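Local coordinates for adapter protein mecA 2 (Bacillus subtilis, PDB 3JTN) that enables unfolded and aggregated proteins to be recognised and targeted to the ClpC protease, which its C-terminal domain contacts, and restrains competence by recruiting ComK, at residues Leu20-Gly28 against Leu39-His47. Numbering follows the deposited sequence.
Sequences LQRIGITGG and LSLEDLGSH
H47 brings the edge of its imidazole to the C-terminal end of helix 10-22, where NE2 donates to the carbonyl O of I23, the first residue to leave helical phi/psi, at 2.6 Å. The acceptor lies in the ring plane, yet the N-H...O angle is a bent 131°; I23 CB also lies 3.2 Å from NE2. With CG anti to its own carbonyl carbon (chi1 -54°), the imidazole turns back to the helix end. There a Schellman motif closes at G24, whose positive phi favours glycine, with I25 N bonded to L20 O. A water gives I23 O a second partner and accepts from S46 N.

Beyond this polar edge the contact turns apolar. L20 and L39 meet tip to tip, CD1 to CD2 at 3.8 Å, and L20 CD1 also faces L41 CD1, beside V55 of helix 49-59. The CG2 branch of I25 lies across L41 CD2 at 3.9 Å. L41 CD2 in turn presses to 3.4 Å from G28 CA, where a side chain would clash with L39. A leucine in place of H47 would probably leave I23 O without its protein donor and the turn 44-47 less firmly tied to the helix end.

Thus, in this ClpC-interacting domain, one direct but bent hydrogen bond and a water bridge tie the helix end to the turn, while methyls meeting tip to tip join helix 10-22 to strand 36-41.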
loop_
_atom_site.group_PDB
_atom_site.type_symbol
_atom_site.label_atom_id
_atom_site.label_comp_id
_atom_site.label_asym_id
_atom_site.label_seq_id
_atom_site.Cartn_x
_atom_site.Cartn_y
_atom_site.Cartn_z
ATOM N N LEU A 20 6.125 5.982 -3.999
ATOM C CA LEU A 20 6.820 4.802 -3.473
ATOM C C LEU A 20 7.936 4.333 -4.411
ATOM O O LEU A 20 9.039 4.013 -3.966
ATOM C CB LEU A 20 5.841 3.663 -3.184
ATOM C CG LEU A 20 4.750 3.919 -2.141
ATOM C CD1 LEU A 20 4.090 2.614 -1.761
ATOM C CD2 LEU A 20 5.323 4.599 -0.923
ATOM N N GLN A 21 7.646 4.281 -5.706
ATOM C CA GLN A 21 8.668 3.971 -6.698
ATOM C C GLN A 21 9.791 5.008 -6.669
ATOM O O GLN A 21 10.963 4.673 -6.813
ATOM C CB GLN A 21 8.054 3.913 -8.091
ATOM C CG GLN A 21 9.073 3.716 -9.193
ATOM C CD GLN A 21 8.442 3.752 -10.569
ATOM O OE1 GLN A 21 8.193 2.709 -11.173
ATOM N NE2 GLN A 21 8.167 4.953 -11.069
ATOM N N ARG A 22 9.428 6.271 -6.475
ATOM C CA ARG A 22 10.424 7.321 -6.364
ATOM C C ARG A 22 11.402 6.961 -5.235
ATOM O O ARG A 22 12.614 7.094 -5.395
ATOM C CB ARG A 22 9.757 8.669 -6.056
ATOM C CG ARG A 22 10.446 9.865 -6.688
ATOM C CD ARG A 22 10.458 11.081 -5.761
ATOM N NE ARG A 22 11.707 11.062 -5.022
ATOM C CZ ARG A 22 11.834 11.097 -3.699
ATOM N NH1 ARG A 22 10.777 11.214 -2.901
ATOM N NH2 ARG A 22 13.053 11.034 -3.184
ATOM N N ILE A 23 10.874 6.510 -4.097
ATOM C CA ILE A 23 11.730 6.255 -2.941
ATOM C C ILE A 23 12.205 4.803 -2.848
ATOM O O ILE A 23 12.526 4.302 -1.764
ATOM C CB ILE A 23 11.101 6.744 -1.622
ATOM C CG1 ILE A 23 9.962 5.839 -1.189
ATOM C CG2 ILE A 23 10.612 8.203 -1.778
ATOM C CD1 ILE A 23 9.234 6.328 0.058
ATOM N N GLY A 24 12.259 4.140 -3.998
ATOM C CA GLY A 24 12.794 2.792 -4.080
ATOM C C GLY A 24 11.952 1.686 -3.450
ATOM O O GLY A 24 12.435 0.559 -3.305
ATOM N N ILE A 25 10.708 1.988 -3.074
ATOM C CA ILE A 25 9.804 0.961 -2.535
ATOM C C ILE A 25 8.936 0.405 -3.657
ATOM O O ILE A 25 7.903 0.983 -4.003
ATOM C CB ILE A 25 8.871 1.517 -1.440
ATOM C CG1 ILE A 25 9.663 2.052 -0.250
ATOM C CG2 ILE A 25 7.879 0.471 -0.989
ATOM C CD1 ILE A 25 10.942 1.357 -0.038
ATOM N N THR A 26 9.354 -0.720 -4.225
ATOM C CA THR A 26 8.731 -1.237 -5.438
ATOM C C THR A 26 7.761 -2.391 -5.149
ATOM O O THR A 26 7.199 -2.994 -6.057
ATOM C CB THR A 26 9.823 -1.640 -6.466
ATOM O OG1 THR A 26 10.498 -0.461 -6.929
ATOM C CG2 THR A 26 9.230 -2.348 -7.648
ATOM N N GLY A 27 7.538 -2.673 -3.872
ATOM C CA GLY A 27 6.701 -3.795 -3.499
ATOM C C GLY A 27 5.297 -3.385 -3.114
ATOM O O GLY A 27 4.599 -2.725 -3.870
ATOM N N GLY A 28 4.873 -3.778 -1.921
ATOM C CA GLY A 28 3.527 -3.489 -1.481
ATOM C C GLY A 28 2.537 -4.591 -1.796
ATOM O O GLY A 28 2.596 -5.246 -2.834
ATOM N N LEU A 39 -3.182 -0.995 1.374
ATOM C CA LEU A 39 -1.831 -1.328 0.995
ATOM C C LEU A 39 -1.084 -1.737 2.236
ATOM O O LEU A 39 -1.190 -1.104 3.289
ATOM C CB LEU A 39 -1.139 -0.146 0.334
ATOM C CG LEU A 39 0.303 -0.366 -0.116
ATOM C CD1 LEU A 39 0.377 -1.148 -1.403
ATOM C CD2 LEU A 39 0.958 0.979 -0.301
ATOM N N SER A 40 -0.335 -2.815 2.105
ATOM C CA SER A 40 0.504 -3.285 3.183
ATOM C C SER A 40 1.894 -3.226 2.627
ATOM O O SER A 40 2.118 -3.636 1.488
ATOM C CB SER A 40 0.161 -4.730 3.533
ATOM O OG SER A 40 1.221 -5.325 4.262
ATOM N N LEU A 41 2.820 -2.688 3.409
ATOM C CA LEU A 41 4.220 -2.661 3.025
ATOM C C LEU A 41 4.992 -3.419 4.086
ATOM O O LEU A 41 4.674 -3.336 5.273
ATOM C CB LEU A 41 4.743 -1.222 2.930
ATOM C CG LEU A 41 4.213 -0.317 1.819
ATOM C CD1 LEU A 41 4.796 1.069 1.982
ATOM C CD2 LEU A 41 4.531 -0.865 0.434
ATOM N N GLU A 42 6.002 -4.162 3.654
ATOM C CA GLU A 42 6.806 -4.960 4.562
ATOM C C GLU A 42 8.241 -4.461 4.522
ATOM O O GLU A 42 8.901 -4.344 5.556
ATOM C CB GLU A 42 6.759 -6.436 4.165
ATOM C CG GLU A 42 7.545 -6.753 2.901
ATOM C CD GLU A 42 8.185 -8.131 2.927
ATOM O OE1 GLU A 42 8.182 -8.804 1.872
ATOM O OE2 GLU A 42 8.694 -8.533 3.998
ATOM N N ASP A 43 8.728 -4.178 3.318
ATOM C CA ASP A 43 10.075 -3.659 3.157
ATOM C C ASP A 43 10.003 -2.171 2.872
ATOM O O ASP A 43 9.331 -1.740 1.935
ATOM C CB ASP A 43 10.831 -4.387 2.042
ATOM C CG ASP A 43 12.326 -4.122 2.086
ATOM O OD1 ASP A 43 12.764 -3.273 2.893
ATOM O OD2 ASP A 43 13.068 -4.767 1.317
ATOM N N LEU A 44 10.682 -1.393 3.700
ATOM C CA LEU A 44 10.711 0.058 3.546
ATOM C C LEU A 44 11.973 0.546 2.831
ATOM O O LEU A 44 12.329 1.719 2.908
ATOM C CB LEU A 44 10.574 0.733 4.912
ATOM C CG LEU A 44 9.285 0.397 5.659
ATOM C CD1 LEU A 44 9.496 -0.802 6.559
ATOM C CD2 LEU A 44 8.834 1.577 6.469
ATOM N N GLY A 45 12.637 -0.360 2.124
ATOM C CA GLY A 45 13.909 -0.052 1.506
ATOM C C GLY A 45 14.899 0.523 2.503
ATOM O O GLY A 45 15.069 0.000 3.611
ATOM N N SER A 46 15.552 1.611 2.104
ATOM C CA SER A 46 16.559 2.260 2.931
ATOM C C SER A 46 15.888 3.186 3.930
ATOM O O SER A 46 16.547 3.878 4.699
ATOM C CB SER A 46 17.500 3.065 2.042
ATOM O OG SER A 46 16.759 3.840 1.118
ATOM N N HIS A 47 14.561 3.178 3.913
ATOM C CA HIS A 47 13.778 4.147 4.660
ATOM C C HIS A 47 13.285 3.638 6.000
ATOM O O HIS A 47 13.251 2.432 6.277
ATOM C CB HIS A 47 12.593 4.631 3.820
ATOM C CG HIS A 47 12.990 5.159 2.476
ATOM N ND1 HIS A 47 13.855 6.219 2.326
ATOM C CD2 HIS A 47 12.660 4.761 1.226
ATOM C CE1 HIS A 47 14.039 6.457 1.040
ATOM N NE2 HIS A 47 13.321 5.592 0.350
HETATM O O HOH W 1 14.649 2.358 -0.472
HETATM O O HOH W 2 8.641 -2.964 -0.749
#